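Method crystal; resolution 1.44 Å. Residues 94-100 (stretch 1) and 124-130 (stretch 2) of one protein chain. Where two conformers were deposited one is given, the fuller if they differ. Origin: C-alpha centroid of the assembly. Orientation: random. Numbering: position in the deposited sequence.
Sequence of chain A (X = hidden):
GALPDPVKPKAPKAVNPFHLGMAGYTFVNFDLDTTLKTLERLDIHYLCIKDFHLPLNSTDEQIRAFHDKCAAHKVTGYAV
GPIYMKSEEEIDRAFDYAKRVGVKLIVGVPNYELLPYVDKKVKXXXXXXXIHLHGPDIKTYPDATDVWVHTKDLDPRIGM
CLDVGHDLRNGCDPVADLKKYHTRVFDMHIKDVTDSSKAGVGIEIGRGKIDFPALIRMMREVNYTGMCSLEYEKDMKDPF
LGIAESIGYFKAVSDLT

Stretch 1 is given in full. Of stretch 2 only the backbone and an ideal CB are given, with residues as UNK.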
# COMPACT_ATOMS: atom_id res chain seq x y z
N ALA A 94 20.77 -29.39 -0.63
CA ALA A 94 19.86 -28.37 -0.06
C ALA A 94 19.85 -28.38 1.47
O ALA A 94 19.82 -27.34 2.08
CB ALA A 94 18.44 -28.59 -0.61
N PHE A 95 19.88 -29.57 2.07
CA PHE A 95 19.86 -29.67 3.52
C PHE A 95 21.21 -29.15 4.05
O PHE A 95 21.23 -28.45 5.06
CB PHE A 95 19.53 -31.11 3.97
CG PHE A 95 18.08 -31.37 4.09
CD1 PHE A 95 17.33 -31.62 2.97
CD2 PHE A 95 17.44 -31.32 5.31
CE1 PHE A 95 15.97 -31.86 3.08
CE2 PHE A 95 16.09 -31.57 5.44
CZ PHE A 95 15.34 -31.83 4.30
N ASP A 96 22.31 -29.51 3.42
CA ASP A 96 23.59 -29.02 3.92
C ASP A 96 23.67 -27.48 3.80
O ASP A 96 24.06 -26.78 4.74
CB ASP A 96 24.76 -29.72 3.20
CG ASP A 96 26.09 -29.20 3.66
OD1 ASP A 96 26.38 -29.20 4.87
OD2 ASP A 96 26.85 -28.77 2.77
N TYR A 97 23.19 -26.95 2.68
CA TYR A 97 23.12 -25.49 2.50
C TYR A 97 22.27 -24.83 3.59
O TYR A 97 22.72 -23.89 4.26
CB TYR A 97 22.55 -25.25 1.12
CG TYR A 97 22.08 -23.83 0.81
CD1 TYR A 97 22.97 -22.80 0.56
CD2 TYR A 97 20.73 -23.60 0.55
CE1 TYR A 97 22.52 -21.53 0.15
CE2 TYR A 97 20.25 -22.33 0.14
CZ TYR A 97 21.12 -21.32 -0.08
OH TYR A 97 20.62 -20.13 -0.56
N ALA A 98 21.08 -25.38 3.87
CA ALA A 98 20.29 -24.81 4.95
C ALA A 98 21.06 -24.75 6.29
O ALA A 98 21.01 -23.79 7.02
CB ALA A 98 19.00 -25.53 5.12
N LYS A 99 21.77 -25.83 6.58
CA LYS A 99 22.52 -25.88 7.83
C LYS A 99 23.61 -24.83 7.84
O LYS A 99 23.85 -24.15 8.86
CB LYS A 99 23.12 -27.29 8.02
CG LYS A 99 23.93 -27.47 9.30
CD LYS A 99 24.27 -28.93 9.59
CE LYS A 99 25.08 -29.08 10.88
NZ LYS A 99 25.38 -30.50 11.17
N ARG A 100 24.31 -24.71 6.71
CA ARG A 100 25.40 -23.73 6.60
C ARG A 100 24.90 -22.28 6.73
O ARG A 100 25.58 -21.42 7.22
CB ARG A 100 26.13 -23.89 5.28
CG ARG A 100 26.94 -25.19 5.18
CD ARG A 100 27.70 -25.39 3.86
NE ARG A 100 28.73 -24.40 3.70
CZ ARG A 100 28.82 -23.49 2.72
NH1 ARG A 100 27.98 -23.50 1.67
NH2 ARG A 100 29.81 -22.61 2.78
N UNK A 124 17.31 -36.51 10.00
CA UNK A 124 18.73 -36.33 10.17
C UNK A 124 19.06 -34.93 10.67
O UNK A 124 19.94 -34.74 11.54
CB UNK A 124 19.46 -36.61 8.85
N UNK A 125 18.39 -33.91 10.16
CA UNK A 125 18.73 -32.51 10.41
C UNK A 125 17.81 -31.80 11.41
O UNK A 125 18.16 -30.73 11.93
CB UNK A 125 18.71 -31.75 9.08
N UNK A 126 16.65 -32.37 11.69
CA UNK A 126 15.60 -31.74 12.49
C UNK A 126 15.22 -30.37 11.92
O UNK A 126 15.23 -29.35 12.63
CB UNK A 126 16.05 -31.60 13.94
N UNK A 127 14.86 -30.35 10.64
CA UNK A 127 14.35 -29.18 9.94
C UNK A 127 12.89 -29.43 9.51
O UNK A 127 12.47 -30.58 9.36
CB UNK A 127 15.23 -28.85 8.73
N UNK A 128 12.13 -28.35 9.38
CA UNK A 128 10.84 -28.38 8.71
C UNK A 128 11.09 -28.16 7.22
O UNK A 128 12.03 -27.49 6.79
CB UNK A 128 9.89 -27.33 9.28
N UNK A 129 10.20 -28.74 6.41
CA UNK A 129 10.27 -28.74 4.98
C UNK A 129 8.88 -28.43 4.43
O UNK A 129 7.92 -29.17 4.69
CB UNK A 129 10.80 -30.08 4.46
N UNK A 130 8.76 -27.32 3.71
CA UNK A 130 7.49 -26.79 3.23
C UNK A 130 7.46 -26.89 1.71
O UNK A 130 8.22 -26.21 1.05
CB UNK A 130 7.29 -25.34 3.69

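Position 124 is helical (phi/psi -66/-41), and its CA-to-CB bond points toward stretch 1, yet no atom of that stretch lies within 5.5 Å of the ideal CB. With open space there, the visible geometry selects little; most helix-compatible residues, polar ones included, would suit. The residue is E124, extended with chi1 and chi2 both t; its nearest side-chain approach to stretch 1 is 6.4 Å, from E124 OE1 to F95 CB.

Position 125 is helical, with phi/psi -104/-17, and carries the closest CA approach between the stretches, 7.5 Å from CA of F95. Its ideal CB points toward stretch 1 and sits 4.0 Å from F95 CD2. Beyond lie the F95 ring, the backbone at D96 and the aliphatic chain of K99, so a large apolar or aromatic side chain would suit: Leu, Met, Phe, Tyr or Trp. Y125 occupies it with chi1 at -77° (m). F95 CB lies over one face of the Y125 ring, 3.9 Å from the ring centroid and 17° off the normal, a CH-pi contact. The two aromatic planes meet obliquely at 49°, with Y125 CD1 3.7 Å from F95 CD2. K99 CD reaches the ring edge, 3.8 Å from Y125 CE2. The hydroxyl passes D96, with Y125 OH 4.0 Å from D96 N, but makes no hydrogen bond to stretch 1.

Position 126 leaves helical phi/psi with positive phi (55/55), and its CA-to-CB bond points away. Gly, Asn or Asp tolerate such angles best. D126 is found; its nearest side-chain approach to stretch 1 is 8.5 Å, from D126 CB to F95 CE2.

Position 127 has extended angles (-115/153) and points toward stretch 1, its ideal CB 4.4 Å from F95 CE2. F95, the small A98 and the backbone of K99 offer an apolar surface, suited to Leu, Ile, Met or Phe. F127 (chi1 m) places CD2 3.7 Å from F95 CD2 and CE2 3.8 Å from A98 CB; K99 CA meets its ring edge, 3.9 Å from F127 CZ.

Position 128 begins the strand and points away, so stretch 1 sets no preference. H128 stays clear, with H128 CB 8.4 Å from F95 CE2.

Position 129 points toward stretch 1 again, but its ideal CB is 4.9 Å from F95 CZ, leaving room for a long apolar or aromatic side chain against the ring tip. Y129, with chi1 at -170° (t), brings CD2 to 3.8 Å from F95 CZ, an oblique apolar contact.

Position 130 is beyond reach of stretch 1, which therefore discriminates nothing; A130 CB lies 10.4 Å from F95 CZ.

Stretch 2, residues 124-130: EYDFHYA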
# COMPACT_ATOMS: atom_id res chain seq x y z
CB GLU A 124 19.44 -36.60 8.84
CG GLU A 124 20.92 -36.35 8.90
CD GLU A 124 21.66 -36.51 7.60
OE1 GLU A 124 21.01 -36.77 6.56
OE2 GLU A 124 22.91 -36.36 7.60
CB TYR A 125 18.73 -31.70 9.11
CG TYR A 125 19.92 -31.91 8.26
CD1 TYR A 125 20.00 -33.02 7.44
CD2 TYR A 125 20.98 -31.02 8.26
CE1 TYR A 125 21.11 -33.25 6.66
CE2 TYR A 125 22.09 -31.21 7.47
CZ TYR A 125 22.17 -32.34 6.67
OH TYR A 125 23.29 -32.55 5.90
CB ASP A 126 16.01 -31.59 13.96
CG ASP A 126 14.84 -31.17 14.86
OD1 ASP A 126 13.60 -31.38 14.52
OD2 ASP A 126 15.14 -30.64 15.96
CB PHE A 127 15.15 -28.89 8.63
CG PHE A 127 16.59 -28.50 8.83
CD1 PHE A 127 17.08 -28.05 10.03
CD2 PHE A 127 17.45 -28.53 7.73
CE1 PHE A 127 18.42 -27.67 10.17
CE2 PHE A 127 18.76 -28.14 7.85
CZ PHE A 127 19.24 -27.71 9.05
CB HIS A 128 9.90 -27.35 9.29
CG HIS A 128 9.29 -27.75 10.61
ND1 HIS A 128 10.01 -27.71 11.79
CD2 HIS A 128 8.05 -28.18 10.93
CE1 HIS A 128 9.22 -28.10 12.79
NE2 HIS A 128 8.02 -28.37 12.29
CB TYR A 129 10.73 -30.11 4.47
CG TYR A 129 11.07 -30.18 3.01
CD1 TYR A 129 10.05 -30.27 2.06
CD2 TYR A 129 12.37 -30.20 2.54
CE1 TYR A 129 10.34 -30.34 0.71
CE2 TYR A 129 12.67 -30.27 1.21
CZ TYR A 129 11.66 -30.39 0.30
OH TYR A 129 11.97 -30.48 -1.04
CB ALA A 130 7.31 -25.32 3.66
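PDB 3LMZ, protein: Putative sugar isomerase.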